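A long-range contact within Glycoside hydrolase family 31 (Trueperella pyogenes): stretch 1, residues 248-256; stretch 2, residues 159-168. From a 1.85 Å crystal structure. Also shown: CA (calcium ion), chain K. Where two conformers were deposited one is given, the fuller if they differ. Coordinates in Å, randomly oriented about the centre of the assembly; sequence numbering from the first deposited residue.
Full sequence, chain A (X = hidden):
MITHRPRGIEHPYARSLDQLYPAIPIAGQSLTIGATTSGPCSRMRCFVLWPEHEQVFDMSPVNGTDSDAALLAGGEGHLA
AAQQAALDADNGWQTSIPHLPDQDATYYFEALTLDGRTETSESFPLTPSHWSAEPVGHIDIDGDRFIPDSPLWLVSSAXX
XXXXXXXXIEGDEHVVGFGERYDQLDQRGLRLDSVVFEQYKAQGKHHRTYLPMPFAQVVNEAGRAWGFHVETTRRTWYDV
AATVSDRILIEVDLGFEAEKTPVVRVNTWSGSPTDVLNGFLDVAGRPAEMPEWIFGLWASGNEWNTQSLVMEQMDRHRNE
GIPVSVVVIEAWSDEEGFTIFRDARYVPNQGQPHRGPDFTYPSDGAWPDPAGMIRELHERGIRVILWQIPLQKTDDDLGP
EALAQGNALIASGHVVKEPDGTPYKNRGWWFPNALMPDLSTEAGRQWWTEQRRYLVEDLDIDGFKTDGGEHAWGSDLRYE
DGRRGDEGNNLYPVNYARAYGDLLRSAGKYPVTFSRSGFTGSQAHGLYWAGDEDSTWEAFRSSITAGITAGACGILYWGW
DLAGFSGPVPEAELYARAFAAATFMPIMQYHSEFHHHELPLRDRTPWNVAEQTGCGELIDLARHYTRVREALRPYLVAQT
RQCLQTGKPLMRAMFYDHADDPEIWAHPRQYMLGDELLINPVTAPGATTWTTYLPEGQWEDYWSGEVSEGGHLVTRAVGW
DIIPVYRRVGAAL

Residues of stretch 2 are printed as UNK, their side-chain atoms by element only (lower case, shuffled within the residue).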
# COMPACT_ATOMS: atom_id res chain seq x y z
N ILE A 248 0.36 19.64 16.35
CA ILE A 248 -0.03 18.42 15.64
C ILE A 248 -1.34 17.95 16.28
O ILE A 248 -1.35 17.49 17.42
CB ILE A 248 1.04 17.32 15.74
CG1 ILE A 248 2.39 17.85 15.23
CG2 ILE A 248 0.62 16.09 14.95
CD1 ILE A 248 3.53 16.85 15.26
N LEU A 249 -2.44 18.08 15.55
CA LEU A 249 -3.75 17.62 16.01
C LEU A 249 -3.94 16.20 15.50
O LEU A 249 -3.80 15.94 14.30
CB LEU A 249 -4.86 18.51 15.46
CG LEU A 249 -4.65 20.02 15.55
CD1 LEU A 249 -5.85 20.75 14.97
CD2 LEU A 249 -4.39 20.45 16.98
N ILE A 250 -4.25 15.29 16.43
CA ILE A 250 -4.39 13.87 16.15
C ILE A 250 -5.83 13.51 16.46
O ILE A 250 -6.32 13.85 17.54
CB ILE A 250 -3.43 13.05 17.03
CG1 ILE A 250 -1.98 13.45 16.71
CG2 ILE A 250 -3.59 11.54 16.78
CD1 ILE A 250 -0.94 12.73 17.53
N GLU A 251 -6.49 12.82 15.54
CA GLU A 251 -7.82 12.28 15.77
C GLU A 251 -7.78 10.76 15.55
O GLU A 251 -7.15 10.29 14.61
CB GLU A 251 -8.83 12.97 14.86
CG GLU A 251 -10.28 12.69 15.18
CD GLU A 251 -11.26 13.73 14.62
OE1 GLU A 251 -12.46 13.39 14.49
OE2 GLU A 251 -10.85 14.87 14.31
N VAL A 252 -8.44 10.03 16.43
CA VAL A 252 -8.32 8.59 16.51
C VAL A 252 -9.73 7.98 16.53
O VAL A 252 -10.58 8.38 17.36
CB VAL A 252 -7.58 8.19 17.79
CG1 VAL A 252 -7.39 6.69 17.88
CG2 VAL A 252 -6.24 8.92 17.90
N ASP A 253 -9.98 7.04 15.64
CA ASP A 253 -11.22 6.23 15.70
C ASP A 253 -11.14 5.30 16.91
O ASP A 253 -10.08 4.72 17.19
CB ASP A 253 -11.42 5.46 14.39
CG ASP A 253 -12.60 4.52 14.43
OD1 ASP A 253 -13.70 4.93 14.87
OD2 ASP A 253 -12.46 3.34 14.03
N LEU A 254 -12.26 5.17 17.63
CA LEU A 254 -12.36 4.29 18.79
C LEU A 254 -13.24 3.06 18.50
O LEU A 254 -13.75 2.93 17.40
CB LEU A 254 -12.88 5.07 19.99
CG LEU A 254 -11.98 6.23 20.44
CD1 LEU A 254 -12.66 7.02 21.54
CD2 LEU A 254 -10.62 5.72 20.88
N GLY A 255 -13.38 2.16 19.49
CA GLY A 255 -14.15 0.89 19.35
C GLY A 255 -15.65 0.97 19.00
O GLY A 255 -16.16 2.03 18.63
N PHE A 256 -16.33 -0.18 19.09
CA PHE A 256 -17.74 -0.30 18.66
C PHE A 256 -18.65 -0.64 19.84
O PHE A 256 -18.59 0.02 20.88
CB PHE A 256 -17.87 -1.39 17.59
CG PHE A 256 -18.84 -1.07 16.47
CD1 PHE A 256 -20.11 -0.51 16.73
CD2 PHE A 256 -18.51 -1.36 15.14
CE1 PHE A 256 -20.99 -0.23 15.69
CE2 PHE A 256 -19.40 -1.08 14.10
CZ PHE A 256 -20.64 -0.52 14.37
N UNK A 159 -22.30 5.79 23.04
CA UNK A 159 -20.95 5.62 23.59
C UNK A 159 -19.99 6.68 23.10
O UNK A 159 -20.40 7.81 22.86
N UNK A 160 -18.72 6.30 22.95
CA UNK A 160 -17.63 7.22 22.61
C UNK A 160 -16.98 6.76 21.31
O UNK A 160 -16.48 5.64 21.22
o UNK A 160 -17.28 7.50 24.98
c UNK A 160 -15.57 8.38 23.54
c UNK A 160 -16.59 7.27 23.75
N UNK A 161 -17.02 7.61 20.28
CA UNK A 161 -16.71 7.17 18.92
C UNK A 161 -15.33 7.54 18.43
O UNK A 161 -14.72 6.77 17.68
c UNK A 161 -20.97 6.24 18.80
n UNK A 161 -19.74 6.19 18.30
c UNK A 161 -20.08 8.23 18.99
c UNK A 161 -19.16 7.44 18.40
c UNK A 161 -17.76 7.70 17.95
n UNK A 161 -21.19 7.47 19.23
N UNK A 162 -14.87 8.73 18.80
CA UNK A 162 -13.55 9.26 18.39
C UNK A 162 -12.96 10.12 19.50
O UNK A 162 -13.67 10.55 20.42
n UNK A 162 -14.10 11.24 14.33
c UNK A 162 -13.68 10.11 17.11
c UNK A 162 -14.10 9.33 15.87
n UNK A 162 -15.67 12.75 13.61
c UNK A 162 -15.29 11.49 13.78
n UNK A 162 -16.12 10.51 13.43
c UNK A 162 -13.55 9.92 14.58
N UNK A 163 -11.67 10.39 19.40
CA UNK A 163 -11.04 11.34 20.31
C UNK A 163 -10.10 12.19 19.51
O UNK A 163 -9.50 11.72 18.54
c UNK A 163 -9.20 9.70 20.96
c UNK A 163 -9.74 11.62 22.48
c UNK A 163 -10.30 10.63 21.47
N UNK A 164 -9.96 13.45 19.88
CA UNK A 164 -8.86 14.24 19.35
C UNK A 164 -8.06 14.91 20.45
O UNK A 164 -8.57 15.21 21.53
c UNK A 164 -10.28 16.27 18.70
n UNK A 164 -12.72 18.57 16.86
c UNK A 164 -9.31 15.22 18.27
c UNK A 164 -12.01 17.90 17.97
c UNK A 164 -11.03 16.83 17.49
N UNK A 165 -6.79 15.10 20.16
CA UNK A 165 -5.86 15.70 21.11
C UNK A 165 -4.68 16.29 20.34
O UNK A 165 -4.59 16.12 19.12
c UNK A 165 -5.32 12.37 21.19
c UNK A 165 -3.21 11.35 20.61
c UNK A 165 -5.42 14.68 22.18
c UNK A 165 -3.27 13.56 21.55
c UNK A 165 -2.55 12.50 21.04
c UNK A 165 -4.66 13.51 21.63
c UNK A 165 -4.60 11.29 20.68
N UNK A 166 -3.81 17.01 21.03
CA UNK A 166 -2.73 17.75 20.38
C UNK A 166 -1.38 17.51 21.02
O UNK A 166 -1.28 17.24 22.23
c UNK A 166 -3.03 19.23 20.35
N UNK A 167 -0.36 17.62 20.18
CA UNK A 167 1.03 17.65 20.60
C UNK A 167 1.69 18.94 20.14
O UNK A 167 1.43 19.44 19.03
c UNK A 167 1.21 15.08 20.13
c UNK A 167 2.14 14.11 19.43
c UNK A 167 1.80 16.48 20.00
c UNK A 167 1.04 14.70 21.59
N UNK A 168 2.58 19.47 20.98
CA UNK A 168 3.31 20.68 20.67
C UNK A 168 4.48 20.41 19.69
O UNK A 168 5.23 19.46 19.87
c UNK A 168 4.44 22.70 21.79
n UNK A 168 7.69 21.96 24.59
n UNK A 168 7.52 23.47 22.85
n UNK A 168 5.60 22.66 23.93
c UNK A 168 4.64 23.40 23.13
c UNK A 168 6.93 22.70 23.78
c UNK A 168 3.85 21.30 21.96
CA CA K . -14.58 2.52 15.32
O HOH W 1 -16.01 4.27 16.48
O HOH W 2 -14.61 15.19 13.28
O HOH W 3 -12.76 16.93 14.35
O HOH W 4 -16.40 0.93 15.86
O HOH W 5 -15.33 2.73 13.12

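Position 159 has no side-chain atoms, and its phi of 156° and psi of -147° would jam a CB against the preceding carbonyl oxygen: Gly-159, outside the contact.

Position 160 carries one carbon bearing one oxygen and one carbon, a beta-branched hydroxyl, and the terminal carbon lies 3.8 Å from CD1 of Leu-254. This is Thr-160, the carbon its methyl CG2.

Position 161 has one carbon leading to a five-membered ring of three carbons and two nitrogens; its CA-to-CB bond points away from stretch 1: His-161. The backbone does the work here, its O accepting a hydrogen bond from Leu-254 N at 2.9 Å.

Position 162 shows three carbons, a nitrogen, then a carbon holding two more nitrogens; its first nitrogen lies 2.7 Å from Glu-251 OE1. That chain is Arg-162, and the close pair is a salt bridge through NE. The carboxylate oxygen sits at the guanidinium edge, near its plane, where the N-H groups point; water 2 also joins the two side chains.

Position 163 has three carbons, forked at the first, packed among Val-252 and Leu-254. This is Val-163, with CG1 3.9 Å from CB of Val-252.

Position 164 is four carbons in a row ending in nitrogen. Its end leads away from stretch 1, yet the nitrogen still reaches Glu-251 OE2 through water 3: Lys-164.

Position 165 bears one carbon and a six-carbon ring with no oxygen, and CB of Ile-250 stands over one ring face, 4.2 Å from the ring centroid. This is Phe-165, and the contact is CH-pi.

Position 166 has a single carbon, its CB, which meets CD2 of Leu-249 at 3.8 Å: Ala-166.

Position 167 has four carbons forked at the second, one branch tip touching CD1 of Ile-250 at 3.9 Å. This is Leu-167, the tip its CD1.

Position 168 has three carbons, a nitrogen, then a carbon carrying two more nitrogens, and its CA-to-CB bond points away: Arg-168, with no side-chain contact here.

The rule is an antiparallel ladder with alternating faces. Ile-248, Ile-250 and Val-252 each exchange two backbone hydrogen bonds with Leu-167, Phe-165 and Val-163, respectively, and the side chains of these pairs form a buried apolar face. The intervening pairs put Leu-249 beside Ala-166 and Glu-251 beside Lys-164 on the other face, where Glu-251 reaches diagonally to Arg-162. At the end of the ladder a calcium ion is bound: both carboxylate oxygens of Asp-253 and the O of Leu-254 coordinate it, as does water 1, which donates hydrogen bonds to the O atoms of His-161 and Gly-255. The backbone sets register, the apolar face fills the interior, the Glu-251 to Arg-162 salt bridge lies on the other face, and the calcium sits at its Asp-253 end.

Stretch 2 159-168: GTHRVKFALR
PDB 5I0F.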